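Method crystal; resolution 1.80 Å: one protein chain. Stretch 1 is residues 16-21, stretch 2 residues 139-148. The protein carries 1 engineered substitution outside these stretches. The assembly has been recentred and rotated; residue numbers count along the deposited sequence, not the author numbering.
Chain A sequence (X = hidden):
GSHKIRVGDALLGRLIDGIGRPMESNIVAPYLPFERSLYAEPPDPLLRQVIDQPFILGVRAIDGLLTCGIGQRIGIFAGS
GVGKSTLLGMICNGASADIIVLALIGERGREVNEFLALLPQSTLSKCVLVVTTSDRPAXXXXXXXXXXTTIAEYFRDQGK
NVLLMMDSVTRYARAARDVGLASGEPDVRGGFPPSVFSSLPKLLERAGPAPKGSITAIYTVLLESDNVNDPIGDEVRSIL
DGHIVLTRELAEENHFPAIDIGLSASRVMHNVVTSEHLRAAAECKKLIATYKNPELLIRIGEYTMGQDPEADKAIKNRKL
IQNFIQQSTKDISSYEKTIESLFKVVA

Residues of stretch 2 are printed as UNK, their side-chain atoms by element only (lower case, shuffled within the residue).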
# COMPACT_ATOMS: atom_id res chain seq x y z
N ILE A 16 -4.50 -1.43 -19.31
CA ILE A 16 -3.63 -0.54 -20.04
C ILE A 16 -2.23 -1.10 -19.91
O ILE A 16 -1.87 -1.57 -18.82
CB ILE A 16 -3.67 0.83 -19.31
CG1 ILE A 16 -5.08 1.43 -19.39
CG2 ILE A 16 -2.63 1.75 -19.80
CD1 ILE A 16 -5.54 1.67 -20.76
N ASP A 17 -1.42 -1.05 -20.97
CA ASP A 17 -0.03 -1.55 -20.89
C ASP A 17 0.92 -0.54 -20.25
O ASP A 17 0.49 0.50 -19.77
CB ASP A 17 0.51 -2.08 -22.23
CG ASP A 17 0.83 -0.98 -23.25
OD1 ASP A 17 0.85 0.21 -22.90
OD2 ASP A 17 1.06 -1.34 -24.43
N GLY A 18 2.21 -0.88 -20.25
CA GLY A 18 3.22 -0.07 -19.54
C GLY A 18 3.41 1.34 -20.08
O GLY A 18 3.88 2.23 -19.37
N ILE A 19 3.07 1.55 -21.35
CA ILE A 19 3.15 2.90 -21.91
C ILE A 19 1.76 3.47 -22.21
O ILE A 19 1.62 4.39 -23.03
CB ILE A 19 4.07 2.97 -23.16
CG1 ILE A 19 3.62 1.96 -24.22
CG2 ILE A 19 5.51 2.72 -22.76
CD1 ILE A 19 4.36 2.13 -25.56
N GLY A 20 0.75 2.92 -21.54
CA GLY A 20 -0.58 3.51 -21.53
C GLY A 20 -1.58 3.07 -22.60
O GLY A 20 -2.71 3.57 -22.64
N ARG A 21 -1.18 2.12 -23.43
CA ARG A 21 -2.05 1.67 -24.53
C ARG A 21 -3.05 0.62 -24.04
O ARG A 21 -2.66 -0.36 -23.42
CB ARG A 21 -1.20 1.11 -25.68
CG ARG A 21 -0.20 2.12 -26.26
CD ARG A 21 1.07 1.47 -26.81
NE ARG A 21 0.88 0.88 -28.13
CZ ARG A 21 0.99 -0.42 -28.40
NH1 ARG A 21 1.31 -1.28 -27.44
NH2 ARG A 21 0.79 -0.86 -29.63
N UNK A 139 12.06 -2.11 -20.38
CA UNK A 139 11.65 -0.72 -20.61
C UNK A 139 10.17 -0.50 -20.33
O UNK A 139 9.78 0.50 -19.73
c UNK A 139 12.82 2.03 -21.45
c UNK A 139 11.99 -0.27 -22.04
c UNK A 139 11.86 1.23 -22.31
c UNK A 139 12.09 1.54 -23.78
N UNK A 140 9.34 -1.44 -20.77
CA UNK A 140 7.92 -1.35 -20.52
C UNK A 140 7.58 -1.50 -19.03
O UNK A 140 6.76 -0.77 -18.52
c UNK A 140 4.93 -3.06 -22.24
o UNK A 140 3.70 -3.01 -22.09
o UNK A 140 5.50 -3.98 -22.85
c UNK A 140 5.75 -1.96 -21.65
c UNK A 140 7.16 -2.39 -21.35
N UNK A 141 8.21 -2.46 -18.36
CA UNK A 141 7.98 -2.64 -16.92
C UNK A 141 8.42 -1.43 -16.08
O UNK A 141 7.79 -1.06 -15.06
n UNK A 141 9.76 -6.87 -17.33
c UNK A 141 8.66 -6.48 -16.44
n UNK A 141 11.96 -7.26 -17.90
n UNK A 141 11.45 -6.55 -15.77
c UNK A 141 8.64 -3.93 -16.43
c UNK A 141 7.96 -5.21 -16.93
c UNK A 141 11.05 -6.88 -17.00
N UNK A 142 9.52 -0.80 -16.49
CA UNK A 142 9.95 0.43 -15.83
C UNK A 142 8.96 1.57 -16.10
O UNK A 142 8.58 2.30 -15.18
s UNK A 142 13.35 2.63 -16.49
c UNK A 142 11.33 0.84 -16.32
c UNK A 142 13.77 4.05 -15.46
c UNK A 142 11.78 2.18 -15.78
N UNK A 143 8.55 1.73 -17.35
CA UNK A 143 7.68 2.86 -17.71
C UNK A 143 6.31 2.77 -17.03
O UNK A 143 5.66 3.80 -16.78
n UNK A 143 9.58 4.47 -23.58
c UNK A 143 7.54 2.99 -19.24
c UNK A 143 8.77 3.60 -19.92
c UNK A 143 8.72 3.45 -21.44
c UNK A 143 9.87 4.22 -22.12
N UNK A 144 5.88 1.56 -16.71
CA UNK A 144 4.56 1.37 -16.08
C UNK A 144 4.40 2.21 -14.81
O UNK A 144 3.33 2.71 -14.54
c UNK A 144 4.29 -0.11 -15.77
N UNK A 145 5.48 2.35 -14.04
CA UNK A 145 5.42 3.11 -12.81
C UNK A 145 5.12 4.60 -13.11
O UNK A 145 4.37 5.25 -12.38
c UNK A 145 6.74 2.99 -12.07
N UNK A 146 5.74 5.12 -14.16
CA UNK A 146 5.55 6.52 -14.54
C UNK A 146 4.19 6.71 -15.19
O UNK A 146 3.50 7.68 -14.92
c UNK A 146 8.02 7.00 -14.82
c UNK A 146 8.81 5.86 -14.75
c UNK A 146 8.49 8.18 -14.26
c UNK A 146 6.67 6.97 -15.48
c UNK A 146 10.05 5.89 -14.12
c UNK A 146 10.51 7.07 -13.56
c UNK A 146 9.74 8.23 -13.63
N UNK A 147 3.79 5.76 -16.04
CA UNK A 147 2.47 5.81 -16.66
C UNK A 147 1.36 5.86 -15.60
O UNK A 147 0.47 6.72 -15.65
c UNK A 147 0.80 4.43 -17.96
c UNK A 147 2.26 4.57 -17.54
o UNK A 147 3.10 4.69 -18.70
N UNK A 148 1.45 4.97 -14.63
CA UNK A 148 0.49 4.95 -13.53
C UNK A 148 0.48 6.28 -12.78
O UNK A 148 -0.58 6.83 -12.49
c UNK A 148 0.82 3.80 -12.57
O HOH W 1 3.00 -3.66 -24.63

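Position 139 carries four side-chain carbons, forked at the second, and makes no contact with stretch 1. A fork one carbon beyond CB identifies Leu-139.

Position 140 has three carbons, the third bearing two oxygens: a carboxylate at the end of a two-methylene arm, hence Glu-140. Its CA-to-CB bond points sideways, but chi1 and chi2, both t, extend the chain so that its end comes nearer. Gly-18 N donates a hydrogen bond to Glu-140 OE2 (3.2 Å, 159° at the hydrogen).

Position 141 shows three carbons, a nitrogen, then a carbon carrying two more nitrogens. This guanidinium defines Arg-141, whose CA-to-CB bond points away. Position 142 is an unbranched run of two carbons, sulfur and one carbon, the thioether of Met-142, also directed away.

Position 143 has four carbons in a row ending in nitrogen, so it is Lys-143. It points toward stretch 1, and the aliphatic part of the chain makes the contact, with Lys-143 CD 3.5 Å from Ile-19 CG2.

Position 144 has one side-chain carbon and is Ala-144. Its CA lies 4.0 Å from Gly-18 CA, and Ala-144 CA also makes a CA-H...O contact with Gly-18 O at 3.5 Å, with 134° at the hydrogen. Position 145 likewise has a single carbon, but it points away: Ala-145.

Position 146 has one carbon followed by a six-carbon ring with no oxygen, which gives Phe-146; the ring leads away from stretch 1.

Position 147 has one carbon carrying an oxygen and a carbon, the beta-branched hydroxyl side chain of Thr-147. With chi1 in m, Thr-147 OG1 donates to Gly-18 O at 2.7 Å, while Thr-147 CG2 lies 3.9 Å from Gly-20 N.

Position 148 has one carbon, which makes no contact with stretch 1: Ala-148.

The contact sets a type I turn, Asp-17 to Gly-20, against one side of a helix, burying 324 Å² in total. Gly-18 is held at both backbone polar atoms, its N by Glu-140 and its O by Thr-147. The close approach depends on its missing side chain: an ideal CB at Gly-18 would lie 2.4 Å from Glu-140 O, a clash. Asp-17 steadies the turn from within, its OD1 accepting from Arg-21 N at 2.8 Å and its OD2 forming a salt bridge with Arg-21 NH1 at 3.0 Å. The like charges of Asp-17 OD2 and Glu-140 OE2 lie 3.9 Å apart, and water 1 donates to both, its O 3.0 Å from Asp-17 OD2 and 2.7 Å from Glu-140 OE2.

Stretch 2 (139-148) LERMKAAFTA
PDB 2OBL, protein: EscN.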